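Long-range contacts in beta sliding clamp (Bartonella birtlesii LL-WM9, PDB 6PTR), which probably encircles DNA as a ring-shaped head-to-tail homodimer and tethers DNA polymerases and other proteins to it, giving processive replication: residues 152-157 and 187-192; 340-345 and 374-379; 163-168 and 183-188; 261-266 and 361-366; 146-151 and 191-196. All coordinates share one frame; numbering follows the deposited sequence. Where two conformers were deposited one is given.

Contact 1: 152-157 and 187-192; sequences TQFAIS and GHRLAQ
In the central domain of this DNA polymerase III beta subunit, the turn after helix 142-152 lies over the antiparallel sheet at strand 189-192. The CB atoms of Arg189 and Ala191 both point toward that turn. Ala191 CB meets Thr152 CA at 3.9 Å, Phe154 CE1 at 3.9 Å and Ala155 CB at 4.2 Å. Phe154 keeps its ring in the crowded position between the backbone N and the carbonyl carbon (chi1 79°). Ala155 CB then lies 4.1 Å above the Phe154 ring plane, over its centre. Arg189 crosses the ring obliquely, helped by a bend at chi3 (-76°). Guanidinium and ring planes stand 86° apart, and Arg189 NH1 is 4.0 Å from Phe154 CD2. Two carboxylates hold the charged end: Asp341 at NH1 and Asp186 at NH2, both as salt bridges. Gly187, His188 and Leu190 reach the bound griselimycin, so the contact borders the antibiotic site. Thr152 OG1 is hydrogen-bonded to Leu148 O, while its CG2 rests against Ala191. Phe154 O lies over one guanidinium face at a poor angle for direct bonding. A water links the two groups instead, donating to Phe154 O at 3.0 Å and accepting from Arg189 NH1 at 3.2 Å.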
# COMPACT_ATOMS: atom_id res chain seq x y z
N THR C 152 1.11 24.17 8.14
CA THR C 152 2.48 24.08 8.63
C THR C 152 3.03 22.67 8.77
O THR C 152 4.25 22.51 8.73
CB THR C 152 2.60 24.79 9.99
OG1 THR C 152 1.57 24.31 10.87
CG2 THR C 152 2.43 26.30 9.82
N GLN C 153 2.18 21.65 8.93
CA GLN C 153 2.69 20.31 9.22
C GLN C 153 3.67 19.81 8.15
O GLN C 153 4.69 19.17 8.48
CB GLN C 153 1.53 19.33 9.35
CG GLN C 153 1.96 17.94 9.65
CD GLN C 153 0.78 17.01 9.68
OE1 GLN C 153 -0.27 17.32 9.10
NE2 GLN C 153 0.92 15.88 10.36
N PHE C 154 3.38 20.04 6.88
CA PHE C 154 4.21 19.46 5.83
C PHE C 154 5.65 19.94 5.89
O PHE C 154 6.54 19.25 5.39
CB PHE C 154 3.64 19.80 4.44
CG PHE C 154 3.97 21.18 3.98
CD1 PHE C 154 3.33 22.29 4.54
CD2 PHE C 154 4.97 21.39 3.03
CE1 PHE C 154 3.65 23.58 4.15
CE2 PHE C 154 5.28 22.67 2.63
CZ PHE C 154 4.65 23.76 3.18
N ALA C 155 5.91 21.12 6.48
CA ALA C 155 7.27 21.66 6.44
C ALA C 155 8.12 21.21 7.62
O ALA C 155 9.31 21.55 7.68
CB ALA C 155 7.24 23.19 6.39
N ILE C 156 7.56 20.43 8.55
CA ILE C 156 8.31 20.02 9.73
C ILE C 156 9.47 19.13 9.34
O ILE C 156 9.33 18.21 8.51
CB ILE C 156 7.40 19.27 10.72
CG1 ILE C 156 6.28 20.15 11.25
CG2 ILE C 156 8.23 18.71 11.88
CD1 ILE C 156 5.25 19.31 11.98
N SER C 157 10.61 19.36 9.98
CA SER C 157 11.77 18.51 9.80
C SER C 157 11.52 17.12 10.36
O SER C 157 10.89 16.96 11.41
CB SER C 157 12.99 19.11 10.49
OG SER C 157 14.16 18.32 10.26
N GLY C 187 14.71 23.72 7.24
CA GLY C 187 15.91 24.34 6.73
C GLY C 187 15.89 24.61 5.24
O GLY C 187 16.82 25.25 4.73
N HIS C 188 14.87 24.13 4.53
CA HIS C 188 14.75 24.35 3.10
C HIS C 188 13.41 24.99 2.77
O HIS C 188 13.35 25.93 1.97
CB HIS C 188 14.91 23.03 2.35
CG HIS C 188 16.27 22.44 2.52
ND1 HIS C 188 16.53 21.41 3.39
CD2 HIS C 188 17.46 22.79 1.97
CE1 HIS C 188 17.82 21.13 3.35
NE2 HIS C 188 18.41 21.94 2.49
N ARG C 189 12.34 24.43 3.35
CA ARG C 189 10.98 24.96 3.28
C ARG C 189 10.67 25.63 4.61
O ARG C 189 11.12 25.16 5.66
CB ARG C 189 9.96 23.84 3.02
CG ARG C 189 10.27 22.91 1.84
CD ARG C 189 9.40 21.65 1.87
NE ARG C 189 9.86 20.70 2.88
CZ ARG C 189 9.29 19.51 3.09
NH1 ARG C 189 8.24 19.14 2.37
NH2 ARG C 189 9.75 18.71 4.04
N LEU C 190 9.89 26.70 4.58
CA LEU C 190 9.37 27.24 5.83
C LEU C 190 7.92 27.62 5.62
O LEU C 190 7.56 28.13 4.55
CB LEU C 190 10.15 28.47 6.32
CG LEU C 190 9.59 29.14 7.59
CD1 LEU C 190 10.75 29.66 8.46
CD2 LEU C 190 8.64 30.27 7.28
N ALA C 191 7.08 27.37 6.63
CA ALA C 191 5.68 27.75 6.57
C ALA C 191 5.37 28.61 7.79
O ALA C 191 5.82 28.31 8.89
CB ALA C 191 4.74 26.51 6.55
N GLN C 192 4.62 29.69 7.57
CA GLN C 192 4.21 30.60 8.63
C GLN C 192 2.73 30.91 8.48
O GLN C 192 2.30 31.34 7.41
CB GLN C 192 5.00 31.92 8.57
CG GLN C 192 4.54 32.93 9.61
CD GLN C 192 5.29 34.25 9.51
OE1 GLN C 192 6.38 34.40 10.03
NE2 GLN C 192 4.69 35.23 8.84
O HOH W 1 6.60 16.75 3.69

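Contact 2: 340-345 and 374-379; sequences LDIAGQ and YVLMPV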
# COMPACT_ATOMS: atom_id res chain seq x y z
N LEU C 340 6.34 21.13 -5.44
CA LEU C 340 5.02 20.50 -5.46
C LEU C 340 4.37 20.52 -4.08
O LEU C 340 3.16 20.73 -3.97
CB LEU C 340 5.14 19.07 -5.98
CG LEU C 340 5.55 19.04 -7.46
CD1 LEU C 340 5.80 17.62 -7.91
CD2 LEU C 340 4.47 19.69 -8.31
N ASP C 341 5.16 20.34 -3.03
CA ASP C 341 4.61 20.44 -1.67
C ASP C 341 3.94 21.79 -1.46
O ASP C 341 2.80 21.86 -0.99
CB ASP C 341 5.71 20.23 -0.62
CG ASP C 341 6.24 18.81 -0.57
OD1 ASP C 341 5.54 17.87 -1.03
OD2 ASP C 341 7.35 18.63 -0.04
N ILE C 342 4.62 22.88 -1.83
CA ILE C 342 4.07 24.20 -1.56
C ILE C 342 2.91 24.50 -2.51
O ILE C 342 1.88 25.05 -2.10
CB ILE C 342 5.18 25.25 -1.64
CG1 ILE C 342 6.15 25.02 -0.48
CG2 ILE C 342 4.59 26.65 -1.59
CD1 ILE C 342 7.50 25.77 -0.68
N ALA C 343 3.04 24.11 -3.79
CA ALA C 343 1.90 24.27 -4.69
C ALA C 343 0.66 23.56 -4.15
O ALA C 343 -0.46 24.08 -4.25
CB ALA C 343 2.26 23.75 -6.09
N GLY C 344 0.86 22.38 -3.55
CA GLY C 344 -0.24 21.66 -2.93
C GLY C 344 -0.87 22.36 -1.74
O GLY C 344 -2.01 22.05 -1.38
N GLN C 345 -0.16 23.30 -1.11
CA GLN C 345 -0.74 24.04 0.02
C GLN C 345 -1.74 25.09 -0.41
O GLN C 345 -2.60 25.48 0.39
CB GLN C 345 0.36 24.73 0.83
CG GLN C 345 1.28 23.76 1.51
CD GLN C 345 0.58 23.06 2.63
OE1 GLN C 345 0.28 21.88 2.55
NE2 GLN C 345 0.31 23.81 3.70
N TYR C 374 4.81 30.99 2.56
CA TYR C 374 5.80 29.95 2.50
C TYR C 374 7.11 30.54 2.01
O TYR C 374 7.13 31.50 1.23
CB TYR C 374 5.35 28.80 1.59
CG TYR C 374 4.02 28.28 2.04
CD1 TYR C 374 3.94 27.42 3.13
CD2 TYR C 374 2.84 28.69 1.42
CE1 TYR C 374 2.74 26.95 3.58
CE2 TYR C 374 1.60 28.22 1.87
CZ TYR C 374 1.57 27.36 2.95
OH TYR C 374 0.36 26.89 3.40
N VAL C 375 8.21 29.97 2.48
CA VAL C 375 9.53 30.34 2.00
C VAL C 375 10.23 29.08 1.49
O VAL C 375 10.15 28.02 2.11
CB VAL C 375 10.35 31.02 3.12
CG1 VAL C 375 11.70 31.49 2.57
CG2 VAL C 375 9.59 32.17 3.72
N LEU C 376 10.92 29.21 0.37
CA LEU C 376 11.63 28.06 -0.17
C LEU C 376 13.02 28.48 -0.62
O LEU C 376 13.17 29.43 -1.40
CB LEU C 376 10.87 27.45 -1.34
CG LEU C 376 11.54 26.23 -1.98
CD1 LEU C 376 11.62 25.09 -0.98
CD2 LEU C 376 10.75 25.82 -3.22
N MET C 377 14.05 27.76 -0.13
CA MET C 377 15.42 28.05 -0.53
C MET C 377 15.69 27.47 -1.91
O MET C 377 15.29 26.34 -2.20
CB MET C 377 16.42 27.46 0.47
CG MET C 377 17.85 28.06 0.38
SD MET C 377 17.81 29.82 0.80
CE MET C 377 19.52 30.24 0.51
N PRO C 378 16.37 28.19 -2.79
CA PRO C 378 16.74 27.60 -4.08
C PRO C 378 17.87 26.59 -3.94
O PRO C 378 18.49 26.45 -2.88
CB PRO C 378 17.21 28.79 -4.92
CG PRO C 378 17.53 29.86 -3.94
CD PRO C 378 16.62 29.63 -2.74
N VAL C 379 18.16 25.91 -5.05
CA VAL C 379 19.32 25.04 -5.16
C VAL C 379 20.09 25.47 -6.41
O VAL C 379 19.51 26.03 -7.34
CB VAL C 379 18.96 23.53 -5.24
CG1 VAL C 379 18.11 23.10 -4.01
CG2 VAL C 379 18.20 23.22 -6.53
O HOH W 2 -1.94 27.71 2.09
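Helix 340-345 and strand 374-376 run nearly antiparallel, with their axes 10.1 Å apart at closest and 167° between their directions. Ile342 and Gln345, one helical turn apart, both point toward the strand. Ile342 divides its two branches between two strand residues. CG2, anti to the backbone N, touches Tyr374 CB at 3.9 Å and lies obliquely to the ring beyond it. The longer branch carries CD1 to Leu376 CB at 3.8 Å. Ile342 and Tyr374 slide past each other in opposite directions, and the tyrosine ring extends on toward the C-terminal end of the helix, to Gln345. There the two side chains cross at about a right angle, with amide and ring planes 90° apart. Gln345 is bent at chi2, and its CB comes within 3.4 Å of Tyr374 OH.

This is helix-on-sheet packing in the C-terminal domain of the beta subunit. The strand belongs to the large sheet shared with the central domain. Its other face carries Val375, which packs on an apolar side chain of the bound griselimycin.

The polar end is held by several bonds. Gln345 NE2 donates to Tyr374 OH over 3.1 Å at an N-H...O angle of 156°, close to its own amide plane. NE2 is also hydrogen-bonded to Asp150 O, at the end of a central-domain helix, so this amide ties both domains together. A water sits in the plane of the Tyr374 ring, at its edge. It donates to Gln345 O at 2.9 Å and is hydrogen-bonded to Tyr374 OH at 2.8 Å.

Contact 3: 163-168 and 183-188; sequences YYLNGI and VATDGH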
# COMPACT_ATOMS: atom_id res chain seq x y z
N TYR C 163 16.79 18.29 16.06
CA TYR C 163 15.64 17.85 16.86
C TYR C 163 14.69 18.99 17.19
O TYR C 163 13.47 18.77 17.26
CB TYR C 163 16.11 17.16 18.15
CG TYR C 163 16.47 18.12 19.27
CD1 TYR C 163 15.57 18.40 20.30
CD2 TYR C 163 17.70 18.76 19.28
CE1 TYR C 163 15.90 19.29 21.32
CE2 TYR C 163 18.04 19.65 20.29
CZ TYR C 163 17.14 19.91 21.30
OH TYR C 163 17.50 20.80 22.29
N TYR C 164 15.19 20.22 17.37
CA TYR C 164 14.23 21.27 17.71
C TYR C 164 13.59 21.89 16.49
O TYR C 164 12.81 22.83 16.64
CB TYR C 164 14.85 22.37 18.60
CG TYR C 164 16.15 22.99 18.16
CD1 TYR C 164 16.20 23.91 17.12
CD2 TYR C 164 17.33 22.70 18.84
CE1 TYR C 164 17.41 24.50 16.74
CE2 TYR C 164 18.54 23.27 18.46
CZ TYR C 164 18.58 24.17 17.42
OH TYR C 164 19.78 24.74 17.06
N LEU C 165 13.92 21.41 15.29
CA LEU C 165 13.11 21.66 14.10
C LEU C 165 12.06 20.58 13.89
O LEU C 165 11.25 20.70 12.97
CB LEU C 165 14.00 21.74 12.84
CG LEU C 165 15.02 22.89 12.78
CD1 LEU C 165 15.54 23.02 11.36
CD2 LEU C 165 14.41 24.20 13.22
N ASN C 166 12.05 19.52 14.71
CA ASN C 166 11.11 18.41 14.53
C ASN C 166 9.80 18.71 15.25
O ASN C 166 9.31 17.94 16.06
CB ASN C 166 11.72 17.10 15.04
CG ASN C 166 12.59 16.40 13.98
OD1 ASN C 166 12.32 15.25 13.59
ND2 ASN C 166 13.62 17.09 13.51
N GLY C 167 9.22 19.86 14.93
CA GLY C 167 7.96 20.23 15.55
C GLY C 167 7.55 21.58 15.01
O GLY C 167 8.18 22.11 14.09
N ILE C 168 6.51 22.16 15.61
CA ILE C 168 5.97 23.44 15.18
C ILE C 168 6.18 24.45 16.29
O ILE C 168 5.87 24.18 17.45
CB ILE C 168 4.48 23.33 14.82
CG1 ILE C 168 4.28 22.47 13.59
CG2 ILE C 168 3.88 24.74 14.61
CD1 ILE C 168 2.78 22.29 13.24
N VAL C 183 4.94 28.32 13.11
CA VAL C 183 6.00 28.24 12.12
C VAL C 183 6.58 26.83 12.13
O VAL C 183 6.83 26.24 13.19
CB VAL C 183 7.11 29.28 12.36
CG1 VAL C 183 8.31 29.04 11.41
CG2 VAL C 183 6.57 30.70 12.16
N ALA C 184 6.84 26.29 10.94
CA ALA C 184 7.59 25.05 10.82
C ALA C 184 8.61 25.20 9.70
O ALA C 184 8.36 25.86 8.69
CB ALA C 184 6.67 23.84 10.50
N THR C 185 9.73 24.54 9.88
CA THR C 185 10.74 24.56 8.83
C THR C 185 11.60 23.32 8.95
O THR C 185 11.75 22.73 10.03
CB THR C 185 11.58 25.83 8.93
OG1 THR C 185 12.51 25.87 7.83
CG2 THR C 185 12.37 25.84 10.22
N ASP C 186 12.19 22.93 7.83
CA ASP C 186 13.19 21.88 7.79
C ASP C 186 14.53 22.40 7.29
O ASP C 186 15.41 21.60 6.95
CB ASP C 186 12.69 20.72 6.92
CG ASP C 186 12.50 21.11 5.46
OD1 ASP C 186 12.75 22.28 5.09
OD2 ASP C 186 12.08 20.23 4.69
N GLY C 187 14.71 23.72 7.24
CA GLY C 187 15.91 24.34 6.73
C GLY C 187 15.89 24.61 5.24
O GLY C 187 16.82 25.25 4.73
N HIS C 188 14.87 24.13 4.53
CA HIS C 188 14.75 24.35 3.10
C HIS C 188 13.41 24.99 2.77
O HIS C 188 13.35 25.93 1.97
CB HIS C 188 14.91 23.03 2.35
CG HIS C 188 16.27 22.44 2.52
ND1 HIS C 188 16.53 21.41 3.39
CD2 HIS C 188 17.46 22.79 1.97
CE1 HIS C 188 17.82 21.13 3.35
NE2 HIS C 188 18.41 21.94 2.49
O HOH W 3 10.00 23.27 12.40
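The contact lies at the open end of the beta hairpin formed by strands 167-173 and 179-185 in the central domain. Here the strands part and a water sits between the backbones. It accepts from Thr185 N at 2.8 Å. It also lies 2.9 Å from Leu165 O and 2.7 Å from Gly167 O, with more acceptors in reach than it has protons. Closer to the paired part of the hairpin, Ile168 CA makes a CA-H...O contact of 3.5 Å with Val183 O.

Apolar contacts flank this backbone zone. Leu165 points toward the second strand and crosses Thr185 obliquely, its CD2 4.0 Å from Thr185 CG2. On the far side of the water, Ile168 CG1 meets Ala184 CB at 4.1 Å. Ile168 also packs on Leu149 and Thr152 of helix 142-152.

Side-chain bonds to the backbone shape the turn that leaves the strand. Thr185 OG1, anti to its backbone N, accepts from Gly187 N in an ST turn and is also hydrogen-bonded to Arg189 O. Gly187 makes a backbone hydrogen bond to the bound griselimycin. Asp186 OD1 closes an Asx turn, taking His188 N at 2.9 Å from above the carboxylate plane.

Contact 4: 261-266 and 361-366; sequences RVIPLG and PALIRD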
# COMPACT_ATOMS: atom_id res chain seq x y z
N ARG C 261 14.39 36.04 10.45
CA ARG C 261 15.51 36.48 9.63
C ARG C 261 15.46 35.91 8.22
O ARG C 261 16.11 36.47 7.33
CB ARG C 261 16.82 36.08 10.29
CG ARG C 261 17.07 36.75 11.61
CD ARG C 261 18.54 36.67 11.94
NE ARG C 261 18.79 36.89 13.35
CZ ARG C 261 19.99 37.20 13.83
NH1 ARG C 261 21.00 37.30 12.98
NH2 ARG C 261 20.17 37.38 15.13
N VAL C 262 14.74 34.80 7.99
CA VAL C 262 14.79 34.18 6.67
C VAL C 262 13.62 34.56 5.77
O VAL C 262 13.62 34.17 4.60
CB VAL C 262 14.88 32.64 6.74
CG1 VAL C 262 15.93 32.22 7.73
CG2 VAL C 262 13.53 31.99 7.06
N ILE C 263 12.65 35.31 6.27
CA ILE C 263 11.47 35.59 5.47
C ILE C 263 11.77 36.82 4.62
O ILE C 263 11.95 37.92 5.16
CB ILE C 263 10.22 35.77 6.36
CG1 ILE C 263 9.97 34.47 7.13
CG2 ILE C 263 9.02 36.17 5.53
CD1 ILE C 263 8.77 34.49 8.03
N PRO C 264 11.90 36.68 3.31
CA PRO C 264 12.35 37.80 2.49
C PRO C 264 11.19 38.73 2.21
O PRO C 264 10.30 38.42 1.42
CB PRO C 264 12.87 37.11 1.22
CG PRO C 264 12.06 35.89 1.09
CD PRO C 264 11.63 35.47 2.50
N LEU C 265 11.17 39.85 2.89
CA LEU C 265 10.10 40.80 2.62
C LEU C 265 10.49 41.82 1.57
O LEU C 265 9.62 42.57 1.10
CB LEU C 265 9.66 41.50 3.91
CG LEU C 265 9.05 40.53 4.94
CD1 LEU C 265 8.56 41.28 6.18
CD2 LEU C 265 7.92 39.68 4.33
N GLY C 266 11.75 41.85 1.15
CA GLY C 266 12.20 42.78 0.15
C GLY C 266 12.34 42.26 -1.27
O GLY C 266 12.74 43.03 -2.14
N PRO C 361 16.34 33.18 -0.80
CA PRO C 361 15.04 32.53 -0.54
C PRO C 361 13.92 33.15 -1.35
O PRO C 361 13.89 34.36 -1.57
CB PRO C 361 14.82 32.76 0.97
CG PRO C 361 16.13 33.05 1.53
CD PRO C 361 16.98 33.66 0.44
N ALA C 362 12.98 32.31 -1.77
CA ALA C 362 11.79 32.73 -2.49
C ALA C 362 10.63 32.77 -1.52
O ALA C 362 10.52 31.89 -0.66
CB ALA C 362 11.47 31.76 -3.63
N LEU C 363 9.77 33.76 -1.67
CA LEU C 363 8.55 33.89 -0.87
C LEU C 363 7.38 33.48 -1.75
O LEU C 363 7.20 34.03 -2.85
CB LEU C 363 8.39 35.33 -0.39
CG LEU C 363 7.18 35.80 0.43
CD1 LEU C 363 7.17 35.18 1.78
CD2 LEU C 363 7.21 37.33 0.58
N ILE C 364 6.57 32.52 -1.28
CA ILE C 364 5.52 31.91 -2.09
C ILE C 364 4.19 32.00 -1.36
O ILE C 364 4.12 31.85 -0.13
CB ILE C 364 5.84 30.44 -2.43
CG1 ILE C 364 7.16 30.33 -3.19
CG2 ILE C 364 4.70 29.81 -3.23
CD1 ILE C 364 7.68 28.93 -3.28
N ARG C 365 3.12 32.22 -2.12
CA ARG C 365 1.79 32.29 -1.54
C ARG C 365 0.73 32.20 -2.62
O ARG C 365 1.01 32.38 -3.82
CB ARG C 365 1.60 33.58 -0.73
CG ARG C 365 2.00 34.81 -1.48
CD ARG C 365 1.30 36.01 -0.91
NE ARG C 365 1.78 36.35 0.42
CZ ARG C 365 2.79 37.18 0.66
NH1 ARG C 365 3.42 37.76 -0.36
NH2 ARG C 365 3.15 37.45 1.91
N ASP C 366 -0.47 31.84 -2.19
CA ASP C 366 -1.67 32.11 -2.97
C ASP C 366 -1.76 33.60 -3.22
O ASP C 366 -1.66 34.39 -2.28
CB ASP C 366 -2.93 31.66 -2.21
CG ASP C 366 -3.38 30.28 -2.60
OD1 ASP C 366 -3.24 29.91 -3.79
OD2 ASP C 366 -3.88 29.56 -1.71
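Pro264 fills the middle of this contact, its CB directed toward the start of strand 362-366. Its CG does most of the touching. Pro264 CG lies 3.6 Å from Pro361 O, 4.0 Å from Leu363 CB and 4.2 Å from Pro361 CB. The proline ring thus spans the step from Pro361 to Leu363, while Ala362 turns its CB away. Leu363 answers from the strand. Its CG is anti to the backbone N (chi1 178°), which carries its branched end alongside Pro264 and Leu265. Leu363 CD2 comes within 3.4 Å of Pro264 O. Leu363 CD1 meets Ile263 CG2 at 4.3 Å, and Leu265 adds a looser touch through its CD2 at the exposed side.

The loop 261-266 lies between strand 245-250 and strand 269-274. It covers part of the eight-stranded antiparallel sheet that both domains build, on the face away from helix 336-345. At its start, Val262 O rests 4.1 Å from Pro361 CB.

Further out, strand 362-366 is fixed by backbone hydrogen bonds to strands 350-355 and 372-376. Val375 packs against both Pro264 and Pro361, and Leu373 against Ile263 and Leu363. Pro361 O is hydrogen-bonded to Asn267 ND2. Val262 and Pro361 each pack on an apolar side chain of the bound griselimycin, so this end of the contact forms part of the antibiotic's binding surface.

Contact 5: 146-151 and 191-196; sequences KHLLDC and AQVDME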
# COMPACT_ATOMS: atom_id res chain seq x y z
N LYS C 146 -7.27 23.08 12.91
CA LYS C 146 -6.91 22.26 11.76
C LYS C 146 -6.28 23.10 10.65
O LYS C 146 -5.32 22.67 10.00
CB LYS C 146 -8.14 21.55 11.22
CG LYS C 146 -7.84 20.63 10.05
CD LYS C 146 -9.11 19.96 9.56
CE LYS C 146 -8.83 18.92 8.48
NZ LYS C 146 -8.25 19.50 7.24
N HIS C 147 -6.84 24.29 10.41
CA HIS C 147 -6.29 25.18 9.40
C HIS C 147 -4.85 25.54 9.73
O HIS C 147 -3.97 25.49 8.86
CB HIS C 147 -7.15 26.43 9.29
CG HIS C 147 -6.56 27.50 8.42
ND1 HIS C 147 -6.44 27.37 7.06
CD2 HIS C 147 -6.05 28.72 8.73
CE1 HIS C 147 -5.89 28.46 6.56
NE2 HIS C 147 -5.64 29.30 7.56
N LEU C 148 -4.58 25.90 10.99
CA LEU C 148 -3.21 26.27 11.36
C LEU C 148 -2.25 25.11 11.14
O LEU C 148 -1.14 25.30 10.61
CB LEU C 148 -3.17 26.72 12.82
CG LEU C 148 -4.10 27.88 13.19
CD1 LEU C 148 -4.18 28.02 14.69
CD2 LEU C 148 -3.59 29.16 12.55
N LEU C 149 -2.65 23.90 11.55
CA LEU C 149 -1.78 22.75 11.39
C LEU C 149 -1.65 22.35 9.92
O LEU C 149 -0.57 21.92 9.48
CB LEU C 149 -2.30 21.57 12.22
CG LEU C 149 -2.28 21.84 13.72
CD1 LEU C 149 -2.98 20.74 14.50
CD2 LEU C 149 -0.86 22.03 14.24
N ASP C 150 -2.74 22.46 9.16
CA ASP C 150 -2.69 22.17 7.72
C ASP C 150 -1.72 23.09 6.99
O ASP C 150 -1.09 22.67 6.01
CB ASP C 150 -4.07 22.32 7.08
CG ASP C 150 -4.95 21.11 7.28
OD1 ASP C 150 -4.43 20.01 7.57
OD2 ASP C 150 -6.18 21.27 7.12
N CYS C 151 -1.60 24.34 7.43
CA CYS C 151 -0.65 25.24 6.78
C CYS C 151 0.81 24.91 7.06
O CYS C 151 1.69 25.34 6.30
CB CYS C 151 -0.89 26.69 7.21
SG CYS C 151 -2.41 27.45 6.61
N ALA C 191 7.08 27.37 6.63
CA ALA C 191 5.68 27.75 6.57
C ALA C 191 5.37 28.61 7.79
O ALA C 191 5.82 28.31 8.89
CB ALA C 191 4.74 26.51 6.55
N GLN C 192 4.62 29.69 7.57
CA GLN C 192 4.21 30.60 8.63
C GLN C 192 2.73 30.91 8.48
O GLN C 192 2.30 31.34 7.41
CB GLN C 192 5.00 31.92 8.57
CG GLN C 192 4.54 32.93 9.61
CD GLN C 192 5.29 34.25 9.51
OE1 GLN C 192 6.38 34.40 10.03
NE2 GLN C 192 4.69 35.23 8.84
N VAL C 193 1.96 30.69 9.54
CA VAL C 193 0.54 31.06 9.54
C VAL C 193 0.22 31.84 10.80
O VAL C 193 0.69 31.49 11.89
CB VAL C 193 -0.37 29.81 9.41
CG1 VAL C 193 -0.12 28.78 10.53
CG2 VAL C 193 -1.84 30.24 9.31
N ASP C 194 -0.58 32.90 10.64
CA ASP C 194 -1.03 33.79 11.71
C ASP C 194 -2.54 33.74 11.84
O ASP C 194 -3.25 33.52 10.85
CB ASP C 194 -0.65 35.26 11.43
CG ASP C 194 0.84 35.51 11.51
OD1 ASP C 194 1.53 34.74 12.20
OD2 ASP C 194 1.31 36.48 10.90
N MET C 195 -3.02 33.97 13.06
CA MET C 195 -4.40 34.37 13.28
C MET C 195 -4.44 35.39 14.40
O MET C 195 -3.50 35.51 15.19
CB MET C 195 -5.30 33.18 13.65
CG MET C 195 -4.96 32.60 14.99
SD MET C 195 -6.07 31.25 15.45
CE MET C 195 -7.52 32.17 15.98
N GLU C 196 -5.54 36.14 14.46
CA GLU C 196 -5.79 36.99 15.61
C GLU C 196 -5.85 36.11 16.85
O GLU C 196 -6.56 35.09 16.87
CB GLU C 196 -7.10 37.76 15.44
CG GLU C 196 -7.42 38.67 16.61
CD GLU C 196 -8.49 39.70 16.28
OE1 GLU C 196 -8.52 40.19 15.13
OE2 GLU C 196 -9.30 40.02 17.17
O HOH W 4 -5.11 31.89 9.45
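Val193 carries the contact between helix 146-151 and strand 191-196, whose axes run nearly antiparallel and approach to 8.3 Å. Its CB points toward the helix and meets Cys151 CB at 3.9 Å. From there the two methyls part. Val193 CG1 takes the crowded position between the backbone N and the carbonyl carbon (chi1 57°) and lies 3.6 Å from Leu148 O. Val193 CG2, anti to the backbone N, meets Leu148 CD2 at 3.8 Å and Cys151 SG at 3.9 Å. The valine thus sits across one turn of the helix, between Leu148 and Cys151.

Leu148 crosses Val193 at about a right angle. Its other methyl, CD1, reaches Met195 SD at 3.8 Å; the Met195 chain bends at chi3. At the helix end, Cys151 O comes close to the methyl of Ala191. Beside the helix, a water donates to Asp194 O at 2.8 Å and accepts a weak bond from His147 NE2. The sulfur of Cys151 lies 3.6 Å above the His147 ring plane, offset to its rim.

The helix lies on one face of the central-domain part of the large antiparallel sheet. Leu148 also rests on Leu182 of strand 179-185, and Cys151 on Val372 of strand 372-376, so the helix spans both neighbours of strand 189-196. On its flank, Leu149 packs against Leu217, Gln218 and Leu221 of helix 211-221.

Overall arrangement
From the N terminus, helix 142-152 opens contact 5, and the turn after it opens contact 1. Contact 3 then opens and closes across one hairpin, well within the span of contact 5. Its last two residues also begin the segment that closes contact 1, and contact 5 closes one step later on the same strand. These three hold helix, turn and hairpin of the central domain together. Contacts 4 and 2 follow in the C-terminal domain and cross: 261-266 and 340-345 open before 361-366 and 374-379 close. The two groups join where strands 189-196 and 372-376 pair, reinforced by the Arg189-Asp341 salt bridge and the Gln345-Asp150 hydrogen bond.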